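Local coordinates for protein PbICP-C (Plasmodium berghei, PDB 3PNR) that probably inhibits cysteine proteases, as a falstatin-type inhibitor of the chagasin-like family built on an immunoglobulin-like beta sandwich, at residues E43-S48 with K180-T185; I74-P79 with G159-V164; Y67-L72 with Y165-P170; N38-E43 with S175-K180. All blocks are in the same frame, centred on the assembly; numbering follows the deposited sequence.

From the N terminus the chain first lays down 38-48, whose partner 175-185 arrives some 130 residues later; interactions 4 and 1 are successive lengths of this one parallel pairing, share Glu43 and Lys180, and cross along the chain. Next comes 67-79, which pairs antiparallel with 159-170: interaction 3 closes the wider loop and interaction 2 is nested inside it. Both lie within the loops closed by interactions 1 and 4. Strand 159-168 borders both 68-75 and 178-186, so the four contacts join one sheet in the order 41-49, 178-186, 159-168, 68-75. Interaction 2 holds a cadmium site, while interactions 3 and 4 reach another protein chain.

Interaction 1: E43-S48 with K180-T185; sequences ETITQS and KIIYVT
Glu43 and Lys180 open this parallel strand pair with a salt bridge. The glutamate is stretched out, CG anti to the backbone N (chi1 -178°), and Lys180 NZ meets its OE1 at 2.7 Å, nearly along the C-O axis. A bend at chi2 brings Lys180 CD to 3.8 Å from Glu43 CB, and a second at chi4 turns NZ to the carboxylate. On the same face Ile45 and Ile182 lie side by side. With Ile45 CG1 anti to the nitrogen (chi1 167°), CG2 falls between the backbone N and the carbonyl carbon, where it packs against Ile182 CD1; Leu33 of strand 29-33 touches both residues. On the more solvent-open face Thr44 OG1 sits 3.4 Å from Ile181 CD1, and Thr46 CG2 comes up to the edge of the Tyr183 ring, 3.8 Å from CD2. Between the two faces runs a parallel ladder in which Ile45 bonds to two residues: its N reaches Ile181 O at 2.9 Å, and its O takes Tyr183 N at 3.0 Å. Gln47 repeats the pattern with Tyr183 O and Thr185 N. An early edge strand running parallel to the C-terminal strand is characteristic of immunoglobulin-like beta sandwiches, the fold of the chagasin family.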
loop_
_atom_site.group_PDB
_atom_site.type_symbol
_atom_site.label_atom_id
_atom_site.label_comp_id
_atom_site.label_asym_id
_atom_site.label_seq_id
_atom_site.Cartn_x
_atom_site.Cartn_y
_atom_site.Cartn_z
ATOM N N GLU B 43 20.561 8.227 11.131
ATOM C CA GLU B 43 20.353 8.854 12.432
ATOM C C GLU B 43 20.918 7.962 13.525
ATOM O O GLU B 43 20.320 6.947 13.876
ATOM C CB GLU B 43 18.862 9.126 12.682
ATOM C CG GLU B 43 18.545 9.820 14.013
ATOM C CD GLU B 43 17.047 10.003 14.252
ATOM O OE1 GLU B 43 16.250 9.568 13.396
ATOM O OE2 GLU B 43 16.657 10.579 15.294
ATOM N N THR B 44 22.080 8.328 14.054
ATOM C CA THR B 44 22.623 7.599 15.192
ATOM C C THR B 44 22.047 8.158 16.483
ATOM O O THR B 44 21.726 9.344 16.580
ATOM C CB THR B 44 24.157 7.633 15.254
ATOM O OG1 THR B 44 24.698 7.159 14.017
ATOM C CG2 THR B 44 24.648 6.732 16.381
ATOM N N ILE B 45 21.903 7.288 17.473
ATOM C CA ILE B 45 21.327 7.680 18.745
ATOM C C ILE B 45 21.857 6.777 19.853
ATOM O O ILE B 45 21.632 5.564 19.850
ATOM C CB ILE B 45 19.789 7.657 18.698
ATOM C CG1 ILE B 45 19.209 7.765 20.108
ATOM C CG2 ILE B 45 19.297 6.395 18.016
ATOM C CD1 ILE B 45 17.696 7.846 20.137
ATOM N N THR B 46 22.572 7.387 20.793
ATOM C CA THR B 46 23.251 6.657 21.857
ATOM C C THR B 46 22.324 6.302 23.020
ATOM O O THR B 46 21.403 7.049 23.354
ATOM C CB THR B 46 24.463 7.454 22.382
ATOM O OG1 THR B 46 24.014 8.671 22.994
ATOM C CG2 THR B 46 25.412 7.787 21.232
ATOM N N GLN B 47 22.577 5.145 23.622
ATOM C CA GLN B 47 21.798 4.681 24.762
ATOM C C GLN B 47 22.651 3.908 25.762
ATOM O O GLN B 47 23.278 2.903 25.416
ATOM C CB GLN B 47 20.629 3.818 24.291
ATOM C CG GLN B 47 19.446 4.628 23.807
ATOM C CD GLN B 47 18.865 5.492 24.902
ATOM O OE1 GLN B 47 18.752 5.063 26.053
ATOM N NE2 GLN B 47 18.495 6.719 24.555
ATOM N N SER B 48 22.668 4.388 27.001
ATOM C CA SER B 48 23.389 3.728 28.085
ATOM C C SER B 48 22.507 2.682 28.759
ATOM O O SER B 48 21.330 2.928 29.017
ATOM C CB SER B 48 23.865 4.761 29.108
ATOM O OG SER B 48 22.830 5.678 29.428
ATOM N N LYS B 180 18.345 3.831 11.134
ATOM C CA LYS B 180 18.568 4.163 12.538
ATOM C C LYS B 180 19.660 3.293 13.157
ATOM O O LYS B 180 19.481 2.086 13.323
ATOM C CB LYS B 180 17.289 4.011 13.361
ATOM C CG LYS B 180 16.075 4.755 12.820
ATOM C CD LYS B 180 16.331 6.236 12.574
ATOM C CE LYS B 180 15.011 6.987 12.409
ATOM N NZ LYS B 180 15.105 8.076 11.394
ATOM N N ILE B 181 20.788 3.918 13.486
ATOM C CA ILE B 181 21.832 3.267 14.269
ATOM C C ILE B 181 21.671 3.585 15.751
ATOM O O ILE B 181 21.681 4.747 16.151
ATOM C CB ILE B 181 23.217 3.749 13.858
ATOM C CG1 ILE B 181 23.390 3.631 12.342
ATOM C CG2 ILE B 181 24.294 2.981 14.635
ATOM C CD1 ILE B 181 24.254 4.714 11.747
ATOM N N ILE B 182 21.511 2.550 16.563
ATOM C CA ILE B 182 21.512 2.717 18.008
ATOM C C ILE B 182 22.900 2.379 18.517
ATOM O O ILE B 182 23.398 1.271 18.292
ATOM C CB ILE B 182 20.511 1.781 18.698
ATOM C CG1 ILE B 182 19.179 1.790 17.954
ATOM C CG2 ILE B 182 20.336 2.180 20.153
ATOM C CD1 ILE B 182 18.740 3.169 17.549
ATOM N N TYR B 183 23.530 3.341 19.185
ATOM C CA TYR B 183 24.823 3.105 19.811
ATOM C C TYR B 183 24.632 2.803 21.295
ATOM O O TYR B 183 24.521 3.710 22.117
ATOM C CB TYR B 183 25.756 4.294 19.615
ATOM C CG TYR B 183 27.142 4.026 20.138
ATOM C CD1 TYR B 183 27.924 3.016 19.592
ATOM C CD2 TYR B 183 27.666 4.772 21.184
ATOM C CE1 TYR B 183 29.193 2.758 20.069
ATOM C CE2 TYR B 183 28.936 4.524 21.669
ATOM C CZ TYR B 183 29.697 3.516 21.109
ATOM O OH TYR B 183 30.964 3.268 21.592
ATOM N N VAL B 184 24.586 1.515 21.618
ATOM C CA VAL B 184 24.280 1.057 22.968
ATOM C C VAL B 184 25.537 0.673 23.749
ATOM O O VAL B 184 26.421 -0.021 23.238
ATOM C CB VAL B 184 23.324 -0.152 22.934
ATOM C CG1 VAL B 184 23.159 -0.745 24.328
ATOM C CG2 VAL B 184 21.979 0.252 22.349
ATOM N N THR B 185 25.612 1.135 24.993
ATOM C CA THR B 185 26.714 0.774 25.880
ATOM C C THR B 185 26.202 -0.110 27.013
ATOM O O THR B 185 25.384 0.323 27.825
ATOM C CB THR B 185 27.394 2.022 26.479
ATOM O OG1 THR B 185 26.529 2.614 27.456
ATOM C CG2 THR B 185 27.705 3.048 25.389
#

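Interaction 2: I74-P79 with G159-V164; sequences IHKDEP and GKYYIV. With CD (cadmium ion), chain F.
Tyr162 lies in the bend made by His75 to Pro79 and can be followed atom by atom. A chi1 of -74° sets its CG anti to the carbonyl carbon and lays the ring into that bend. Its CB rests 3.6 Å from Pro79 CG, near the backbone oxygen of His75. At CG the ring begins under Pro79 CD, a CH-pi contact over one face. CD2 turns to the backbone, 3.3 Å from Asp77 O, with Lys76 O at the ring edge and in its plane. Tyr162 CE2 lies 3.4 Å from Glu78 CA, whose CH-pi contact is on the proline's face. The hydroxyl ends beside Glu78 CB. At the root of the side chain, His75 and Tyr162 form an antiparallel hydrogen-bonded pair, each N giving a bond to the other's O. The same turn holds a cadmium ion: His75 ND1 binds it at 2.4 Å, Asp77 OD1 at 2.2 Å and OD2 at 2.7 Å, and a water adds a further ligand. Strand 159-168 runs between 68-75 and 178-186, and the Tyr162 ring meets that of Tyr183 on the latter; Ile74 and Ile163, side by side, turn instead to Val102 of strand 100-107 in the opposing sheet.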
loop_
_atom_site.group_PDB
_atom_site.type_symbol
_atom_site.label_atom_id
_atom_site.label_comp_id
_atom_site.label_asym_id
_atom_site.label_seq_id
_atom_site.Cartn_x
_atom_site.Cartn_y
_atom_site.Cartn_z
ATOM N N ILE B 74 24.224 -6.043 14.009
ATOM C CA ILE B 74 24.908 -5.632 15.228
ATOM C C ILE B 74 26.405 -5.593 14.920
ATOM O O ILE B 74 26.959 -6.578 14.430
ATOM C CB ILE B 74 24.663 -6.635 16.372
ATOM C CG1 ILE B 74 23.184 -7.008 16.457
ATOM C CG2 ILE B 74 25.127 -6.056 17.701
ATOM C CD1 ILE B 74 22.340 -5.989 17.204
ATOM N N HIS B 75 27.056 -4.461 15.185
ATOM C CA HIS B 75 28.488 -4.319 14.895
ATOM C C HIS B 75 29.285 -3.796 16.089
ATOM O O HIS B 75 28.764 -3.063 16.930
ATOM C CB HIS B 75 28.720 -3.379 13.704
ATOM C CG HIS B 75 27.890 -3.704 12.502
ATOM N ND1 HIS B 75 28.288 -4.611 11.543
ATOM C CD2 HIS B 75 26.683 -3.238 12.100
ATOM C CE1 HIS B 75 27.360 -4.694 10.605
ATOM N NE2 HIS B 75 26.376 -3.873 10.920
ATOM N N LYS B 76 30.556 -4.175 16.156
ATOM C CA LYS B 76 31.481 -3.513 17.065
ATOM C C LYS B 76 32.051 -2.306 16.343
ATOM O O LYS B 76 32.225 -1.241 16.934
ATOM C CB LYS B 76 32.598 -4.457 17.506
ATOM C CG LYS B 76 32.194 -5.399 18.626
ATOM C CD LYS B 76 31.708 -4.617 19.840
ATOM C CE LYS B 76 30.931 -5.500 20.806
ATOM N NZ LYS B 76 31.721 -6.683 21.244
ATOM N N ASP B 77 32.326 -2.484 15.053
ATOM C CA ASP B 77 32.761 -1.393 14.184
ATOM C C ASP B 77 31.619 -0.422 13.899
ATOM O O ASP B 77 30.479 -0.839 13.687
ATOM C CB ASP B 77 33.272 -1.950 12.850
ATOM C CG ASP B 77 32.207 -2.741 12.102
ATOM O OD1 ASP B 77 31.691 -3.721 12.684
ATOM O OD2 ASP B 77 31.883 -2.384 10.943
ATOM N N GLU B 78 31.928 0.869 13.890
ATOM C CA GLU B 78 30.980 1.862 13.408
ATOM C C GLU B 78 30.628 1.488 11.972
ATOM O O GLU B 78 31.510 1.429 11.111
ATOM C CB GLU B 78 31.590 3.259 13.454
ATOM C CG GLU B 78 30.661 4.360 12.981
ATOM C CD GLU B 78 31.336 5.719 12.966
ATOM O OE1 GLU B 78 32.488 5.809 12.481
ATOM O OE2 GLU B 78 30.715 6.698 13.439
ATOM N N PRO B 79 29.333 1.226 11.712
ATOM C CA PRO B 79 28.882 0.668 10.432
ATOM C C PRO B 79 28.795 1.713 9.317
ATOM O O PRO B 79 28.338 2.839 9.535
ATOM C CB PRO B 79 27.476 0.131 10.757
ATOM C CG PRO B 79 27.261 0.384 12.243
ATOM C CD PRO B 79 28.201 1.478 12.616
ATOM N N GLY B 159 29.998 -3.662 27.074
ATOM C CA GLY B 159 30.554 -3.387 25.761
ATOM C C GLY B 159 29.884 -2.240 25.026
ATOM O O GLY B 159 28.991 -1.575 25.556
ATOM N N LYS B 160 30.338 -2.001 23.800
ATOM C CA LYS B 160 29.722 -1.016 22.914
ATOM C C LYS B 160 29.183 -1.718 21.675
ATOM O O LYS B 160 29.888 -2.503 21.038
ATOM C CB LYS B 160 30.727 0.062 22.509
ATOM C CG LYS B 160 31.248 0.894 23.662
ATOM C CD LYS B 160 30.111 1.542 24.433
ATOM C CE LYS B 160 30.646 2.464 25.518
ATOM N NZ LYS B 160 31.668 1.790 26.376
ATOM N N TYR B 161 27.930 -1.438 21.336
ATOM C CA TYR B 161 27.273 -2.139 20.240
ATOM C C TYR B 161 26.556 -1.188 19.283
ATOM O O TYR B 161 25.807 -0.305 19.711
ATOM C CB TYR B 161 26.287 -3.171 20.792
ATOM C CG TYR B 161 26.890 -4.114 21.814
ATOM C CD1 TYR B 161 27.563 -5.261 21.418
ATOM C CD2 TYR B 161 26.781 -3.856 23.175
ATOM C CE1 TYR B 161 28.111 -6.123 22.346
ATOM C CE2 TYR B 161 27.328 -4.715 24.113
ATOM C CZ TYR B 161 27.992 -5.845 23.690
ATOM O OH TYR B 161 28.539 -6.702 24.615
ATOM N N TYR B 162 26.805 -1.372 17.987
ATOM C CA TYR B 162 26.088 -0.650 16.939
ATOM C C TYR B 162 24.954 -1.517 16.404
ATOM O O TYR B 162 25.194 -2.493 15.685
ATOM C CB TYR B 162 27.028 -0.273 15.788
ATOM C CG TYR B 162 27.964 0.863 16.108
ATOM C CD1 TYR B 162 27.507 2.173 16.140
ATOM C CD2 TYR B 162 29.304 0.626 16.377
ATOM C CE1 TYR B 162 28.358 3.215 16.430
ATOM C CE2 TYR B 162 30.162 1.660 16.669
ATOM C CZ TYR B 162 29.684 2.956 16.695
ATOM O OH TYR B 162 30.541 3.994 16.988
ATOM N N ILE B 163 23.726 -1.160 16.770
ATOM C CA ILE B 163 22.536 -1.859 16.294
ATOM C C ILE B 163 21.897 -1.083 15.147
ATOM O O ILE B 163 21.574 0.099 15.292
ATOM C CB ILE B 163 21.506 -2.021 17.420
ATOM C CG1 ILE B 163 22.194 -2.553 18.680
ATOM C CG2 ILE B 163 20.374 -2.931 16.974
ATOM C CD1 ILE B 163 21.239 -2.983 19.762
ATOM N N VAL B 164 21.718 -1.740 14.006
ATOM C CA VAL B 164 21.233 -1.041 12.813
ATOM C C VAL B 164 19.821 -1.439 12.368
ATOM O O VAL B 164 19.526 -2.609 12.126
ATOM C CB VAL B 164 22.212 -1.184 11.642
ATOM C CG1 VAL B 164 21.720 -0.388 10.449
ATOM C CG2 VAL B 164 23.593 -0.717 12.060
HETATM CD CD CD F . 30.656 -4.750 11.002
HETATM O O HOH W 1 29.785 -7.111 11.121
#

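Interaction 3: Y67-L72 with Y165-P170; sequences YLWVLL and YSYYRP
Over one face of the Trp69 indole lies Tyr167, its CB 3.5 Å from the centroid of the six-membered ring and almost on the normal. The Tyr167 ring in turn carries Tyr67 CB on a face, and the Tyr67 ring takes Arg169 CG over its centre, with Tyr167 O at its edge. Tyr67, Trp69 and Tyr167 make an aromatic cluster at one end of an antiparallel strand pair in the immunoglobulin-like sandwich. The Trp69 and Tyr167 planes are 31° apart, an oblique meeting, whereas the rings of Tyr67 and Tyr167 run within 27° of parallel but are so offset that they scarcely overlap. Tyr167 has CG anti to its backbone N (chi1 -164°), which carries the ring under the indole. Polar tips are held elsewhere: Trp69 NE1 by Glu60 O, Tyr67 OH by Ser175 O, Tyr167 OH by Asn62 N. Arg169 NH1 reaches outside the pair to an acidic side chain of another protein chain, and Leu68 and Pro170 pack on its aromatics, consistent with a protease-binding end. Val70 and Ser166 form a hydrogen-bonded pair, Val70 N to Ser166 O at 2.9 Å. On that face Tyr168 presents CE1 to Val70 CG2 at 3.6 Å.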
loop_
_atom_site.group_PDB
_atom_site.type_symbol
_atom_site.label_atom_id
_atom_site.label_comp_id
_atom_site.label_asym_id
_atom_site.label_seq_id
_atom_site.Cartn_x
_atom_site.Cartn_y
_atom_site.Cartn_z
ATOM N N TYR B 67 7.162 0.249 2.540
ATOM C CA TYR B 67 8.316 0.246 3.422
ATOM C C TYR B 67 8.077 -0.643 4.637
ATOM O O TYR B 67 6.984 -0.640 5.210
ATOM C CB TYR B 67 8.618 1.662 3.901
ATOM C CG TYR B 67 9.067 2.587 2.806
ATOM C CD1 TYR B 67 8.147 3.145 1.919
ATOM C CD2 TYR B 67 10.412 2.914 2.653
ATOM C CE1 TYR B 67 8.555 3.995 0.906
ATOM C CE2 TYR B 67 10.831 3.772 1.643
ATOM C CZ TYR B 67 9.897 4.305 0.773
ATOM O OH TYR B 67 10.297 5.152 -0.231
ATOM N N LEU B 68 9.099 -1.400 5.025
ATOM C CA LEU B 68 9.091 -2.078 6.326
ATOM C C LEU B 68 10.388 -1.866 7.126
ATOM O O LEU B 68 11.440 -1.572 6.564
ATOM C CB LEU B 68 8.750 -3.573 6.202
ATOM C CG LEU B 68 9.537 -4.535 5.304
ATOM C CD1 LEU B 68 10.868 -3.961 4.837
ATOM C CD2 LEU B 68 9.748 -5.850 6.044
ATOM N N TRP B 69 10.291 -1.999 8.443
ATOM C CA TRP B 69 11.452 -1.923 9.323
ATOM C C TRP B 69 12.158 -3.273 9.404
ATOM O O TRP B 69 11.535 -4.290 9.736
ATOM C CB TRP B 69 11.012 -1.517 10.725
ATOM C CG TRP B 69 10.644 -0.083 10.860
ATOM C CD1 TRP B 69 9.389 0.436 10.898
ATOM C CD2 TRP B 69 11.547 1.031 10.980
ATOM N NE1 TRP B 69 9.447 1.804 11.033
ATOM C CE2 TRP B 69 10.760 2.193 11.089
ATOM C CE3 TRP B 69 12.943 1.154 11.002
ATOM C CZ2 TRP B 69 11.319 3.465 11.223
ATOM C CZ3 TRP B 69 13.500 2.418 11.136
ATOM C CH2 TRP B 69 12.690 3.556 11.245
ATOM N N VAL B 70 13.457 -3.277 9.109
ATOM C CA VAL B 70 14.272 -4.489 9.186
ATOM C C VAL B 70 15.488 -4.289 10.095
ATOM O O VAL B 70 16.206 -3.294 9.973
ATOM C CB VAL B 70 14.754 -4.899 7.791
ATOM C CG1 VAL B 70 15.430 -6.262 7.820
ATOM C CG2 VAL B 70 13.596 -4.906 6.837
ATOM N N LEU B 71 15.713 -5.222 11.016
ATOM C CA LEU B 71 16.949 -5.209 11.797
ATOM C C LEU B 71 18.069 -5.730 10.915
ATOM O O LEU B 71 18.038 -6.880 10.479
ATOM C CB LEU B 71 16.838 -6.063 13.054
ATOM C CG LEU B 71 18.194 -6.423 13.681
ATOM C CD1 LEU B 71 18.825 -5.232 14.401
ATOM C CD2 LEU B 71 18.053 -7.617 14.623
ATOM N N LEU B 72 19.052 -4.879 10.650
ATOM C CA LEU B 72 20.052 -5.174 9.632
ATOM C C LEU B 72 21.384 -5.671 10.180
ATOM O O LEU B 72 22.133 -6.337 9.467
ATOM C CB LEU B 72 20.280 -3.950 8.737
ATOM C CG LEU B 72 19.161 -3.632 7.744
ATOM C CD1 LEU B 72 19.459 -2.318 7.047
ATOM C CD2 LEU B 72 18.988 -4.765 6.735
ATOM N N TYR B 165 18.949 -0.445 12.284
ATOM C CA TYR B 165 17.602 -0.649 11.772
ATOM C C TYR B 165 17.423 0.200 10.531
ATOM O O TYR B 165 18.029 1.268 10.403
ATOM C CB TYR B 165 16.570 -0.200 12.795
ATOM C CG TYR B 165 16.570 -0.975 14.085
ATOM C CD1 TYR B 165 15.944 -2.210 14.172
ATOM C CD2 TYR B 165 17.171 -0.458 15.228
ATOM C CE1 TYR B 165 15.927 -2.919 15.352
ATOM C CE2 TYR B 165 17.158 -1.159 16.420
ATOM C CZ TYR B 165 16.534 -2.390 16.475
ATOM O OH TYR B 165 16.512 -3.098 17.652
ATOM N N SER B 166 16.578 -0.249 9.616
ATOM C CA SER B 166 16.226 0.613 8.505
ATOM C C SER B 166 14.812 0.380 8.024
ATOM O O SER B 166 14.312 -0.743 8.029
ATOM C CB SER B 166 17.217 0.469 7.354
ATOM O OG SER B 166 17.282 1.678 6.612
ATOM N N TYR B 167 14.184 1.482 7.626
ATOM C CA TYR B 167 12.864 1.507 7.024
ATOM C C TYR B 167 13.124 1.728 5.548
ATOM O O TYR B 167 13.532 2.819 5.138
ATOM C CB TYR B 167 12.091 2.690 7.605
ATOM C CG TYR B 167 10.589 2.685 7.401
ATOM C CD1 TYR B 167 9.810 1.618 7.827
ATOM C CD2 TYR B 167 9.945 3.777 6.823
ATOM C CE1 TYR B 167 8.431 1.626 7.657
ATOM C CE2 TYR B 167 8.576 3.797 6.654
ATOM C CZ TYR B 167 7.822 2.721 7.073
ATOM O OH TYR B 167 6.460 2.737 6.900
ATOM N N TYR B 168 12.924 0.684 4.748
ATOM C CA TYR B 168 13.208 0.767 3.321
ATOM C C TYR B 168 12.258 -0.116 2.513
ATOM O O TYR B 168 11.491 -0.893 3.078
ATOM C CB TYR B 168 14.684 0.421 3.031
ATOM C CG TYR B 168 15.030 -1.047 3.139
ATOM C CD1 TYR B 168 15.227 -1.649 4.381
ATOM C CD2 TYR B 168 15.154 -1.837 2.002
ATOM C CE1 TYR B 168 15.535 -2.997 4.484
ATOM C CE2 TYR B 168 15.455 -3.194 2.092
ATOM C CZ TYR B 168 15.651 -3.768 3.337
ATOM O OH TYR B 168 15.961 -5.112 3.440
ATOM N N ARG B 169 12.302 0.030 1.192
ATOM C CA ARG B 169 11.576 -0.860 0.294
ATOM C C ARG B 169 12.527 -1.903 -0.298
ATOM O O ARG B 169 13.523 -1.553 -0.938
ATOM C CB ARG B 169 10.926 -0.070 -0.846
ATOM C CG ARG B 169 9.896 0.958 -0.428
ATOM C CD ARG B 169 9.331 1.659 -1.652
ATOM N NE ARG B 169 7.978 2.173 -1.447
ATOM C CZ ARG B 169 7.284 2.840 -2.369
ATOM N NH1 ARG B 169 7.814 3.079 -3.564
ATOM N NH2 ARG B 169 6.060 3.270 -2.101
ATOM N N PRO B 170 12.219 -3.189 -0.085
ATOM C CA PRO B 170 13.022 -4.313 -0.581
ATOM C C PRO B 170 13.148 -4.300 -2.097
ATOM O O PRO B 170 14.148 -4.758 -2.655
ATOM C CB PRO B 170 12.213 -5.532 -0.140
ATOM C CG PRO B 170 11.422 -5.053 1.040
ATOM C CD PRO B 170 11.098 -3.626 0.763
HETATM O O HOH W 2 4.859 0.140 7.124
#

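Interaction 4: N38-E43 with S175-K180; sequences NQTNQE and SGANTK
Asn41 and Asn178 form the tight part of this contact. Asn41 ND2 gives two hydrogen bonds: one to Asn178 OD1 at 2.8 Å, the other to Gln39 O at 2.7 Å within its own segment. Both acceptors lie close to the Asn41 amide plane, which should fix the rotation of that group. The two amides stand 86° apart, and the Asn41 nitrogen sits well above the carbonyl plane of Asn178 rather than on a lone pair. Asn178 OD1 also accepts from Ser37 N. A first torsion of 65° puts the Asn41 amide there. The backbone adds Asn41 N to Ala177 O and Thr179 N to Asn41 O, both 2.9 Å, the start of the parallel pairing between the edge strand 41-49 and the C-terminal strand of the immunoglobulin-like sandwich. Going on toward Glu43 the pairing slackens, and Glu43 N reaches Thr179 O only by a weak, bent bond, beside an exposed Gln42. At the other end Thr40 OG1 accepts weak bonds from Gly176 N at 3.3 Å and Ala177 N at 3.4 Å. Gly176, at positive phi, brings its CA to 3.5 Å from Asn38 O, while Asn38 OD1 bonds to a polar side chain of another protein chain.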
loop_
_atom_site.group_PDB
_atom_site.type_symbol
_atom_site.label_atom_id
_atom_site.label_comp_id
_atom_site.label_asym_id
_atom_site.label_seq_id
_atom_site.Cartn_x
_atom_site.Cartn_y
_atom_site.Cartn_z
ATOM N N ASN B 38 11.469 11.705 3.159
ATOM C CA ASN B 38 11.447 11.127 1.815
ATOM C C ASN B 38 12.832 10.984 1.176
ATOM O O ASN B 38 13.006 10.260 0.197
ATOM C CB ASN B 38 10.482 11.882 0.899
ATOM C CG ASN B 38 9.056 11.364 1.011
ATOM O OD1 ASN B 38 8.510 10.803 0.056
ATOM N ND2 ASN B 38 8.454 11.529 2.191
ATOM N N GLN B 39 13.821 11.666 1.740
ATOM C CA GLN B 39 15.188 11.490 1.288
ATOM C C GLN B 39 15.881 10.446 2.152
ATOM O O GLN B 39 15.634 10.344 3.356
ATOM C CB GLN B 39 15.951 12.810 1.343
ATOM C CG GLN B 39 15.271 13.947 0.606
ATOM C CD GLN B 39 15.778 15.304 1.051
ATOM O OE1 GLN B 39 16.925 15.438 1.480
ATOM N NE2 GLN B 39 14.923 16.321 0.954
ATOM N N THR B 40 16.738 9.661 1.516
ATOM C CA THR B 40 17.555 8.680 2.205
ATOM C C THR B 40 18.395 9.351 3.281
ATOM O O THR B 40 19.074 10.345 3.018
ATOM C CB THR B 40 18.493 7.988 1.212
ATOM O OG1 THR B 40 17.712 7.300 0.224
ATOM C CG2 THR B 40 19.403 7.005 1.929
ATOM N N ASN B 41 18.349 8.809 4.494
ATOM C CA ASN B 41 19.080 9.409 5.606
ATOM C C ASN B 41 19.492 8.444 6.713
ATOM O O ASN B 41 19.080 7.285 6.748
ATOM C CB ASN B 41 18.283 10.562 6.209
ATOM C CG ASN B 41 17.003 10.105 6.854
ATOM O OD1 ASN B 41 16.951 9.886 8.062
ATOM N ND2 ASN B 41 15.956 9.950 6.053
ATOM N N GLN B 42 20.298 8.968 7.628
ATOM C CA GLN B 42 20.878 8.201 8.717
ATOM C C GLN B 42 20.599 8.949 10.017
ATOM O O GLN B 42 20.406 10.166 10.010
ATOM C CB GLN B 42 22.382 8.096 8.488
ATOM C CG GLN B 42 23.083 7.002 9.247
ATOM C CD GLN B 42 24.487 6.749 8.710
ATOM O OE1 GLN B 42 24.756 6.933 7.518
ATOM N NE2 GLN B 42 25.389 6.320 9.592
ATOM N N GLU B 43 20.561 8.227 11.131
ATOM C CA GLU B 43 20.353 8.854 12.432
ATOM C C GLU B 43 20.918 7.962 13.525
ATOM O O GLU B 43 20.320 6.947 13.876
ATOM C CB GLU B 43 18.862 9.126 12.682
ATOM C CG GLU B 43 18.545 9.820 14.013
ATOM C CD GLU B 43 17.047 10.003 14.252
ATOM O OE1 GLU B 43 16.250 9.568 13.396
ATOM O OE2 GLU B 43 16.657 10.579 15.294
ATOM N N SER B 175 15.487 4.068 -2.665
ATOM C CA SER B 175 14.401 5.035 -2.638
ATOM C C SER B 175 13.988 5.394 -1.220
ATOM O O SER B 175 13.073 4.792 -0.665
ATOM C CB SER B 175 13.184 4.499 -3.404
ATOM O OG SER B 175 13.538 4.052 -4.708
ATOM N N GLY B 176 14.671 6.372 -0.635
ATOM C CA GLY B 176 14.239 6.982 0.612
ATOM C C GLY B 176 14.356 6.114 1.845
ATOM O O GLY B 176 13.465 6.115 2.700
ATOM N N ALA B 177 15.463 5.384 1.949
ATOM C CA ALA B 177 15.729 4.557 3.122
ATOM C C ALA B 177 16.105 5.394 4.347
ATOM O O ALA B 177 17.051 6.181 4.302
ATOM C CB ALA B 177 16.821 3.525 2.816
ATOM N N ASN B 178 15.343 5.225 5.429
ATOM C CA ASN B 178 15.626 5.881 6.702
ATOM C C ASN B 178 16.301 4.897 7.657
ATOM O O ASN B 178 15.673 3.947 8.137
ATOM C CB ASN B 178 14.342 6.407 7.356
ATOM C CG ASN B 178 13.754 7.608 6.635
ATOM O OD1 ASN B 178 13.677 8.702 7.195
ATOM N ND2 ASN B 178 13.322 7.409 5.393
ATOM N N THR B 179 17.577 5.135 7.949
ATOM C CA THR B 179 18.356 4.197 8.740
ATOM C C THR B 179 18.575 4.705 10.156
ATOM O O THR B 179 18.918 5.871 10.358
ATOM C CB THR B 179 19.691 3.925 8.062
ATOM O OG1 THR B 179 19.451 3.582 6.687
ATOM C CG2 THR B 179 20.431 2.795 8.759
ATOM N N LYS B 180 18.345 3.831 11.134
ATOM C CA LYS B 180 18.568 4.163 12.538
ATOM C C LYS B 180 19.660 3.293 13.157
ATOM O O LYS B 180 19.481 2.086 13.323
ATOM C CB LYS B 180 17.289 4.011 13.361
ATOM C CG LYS B 180 16.075 4.755 12.820
ATOM C CD LYS B 180 16.331 6.236 12.574
ATOM C CE LYS B 180 15.011 6.987 12.409
ATOM N NZ LYS B 180 15.105 8.076 11.394
#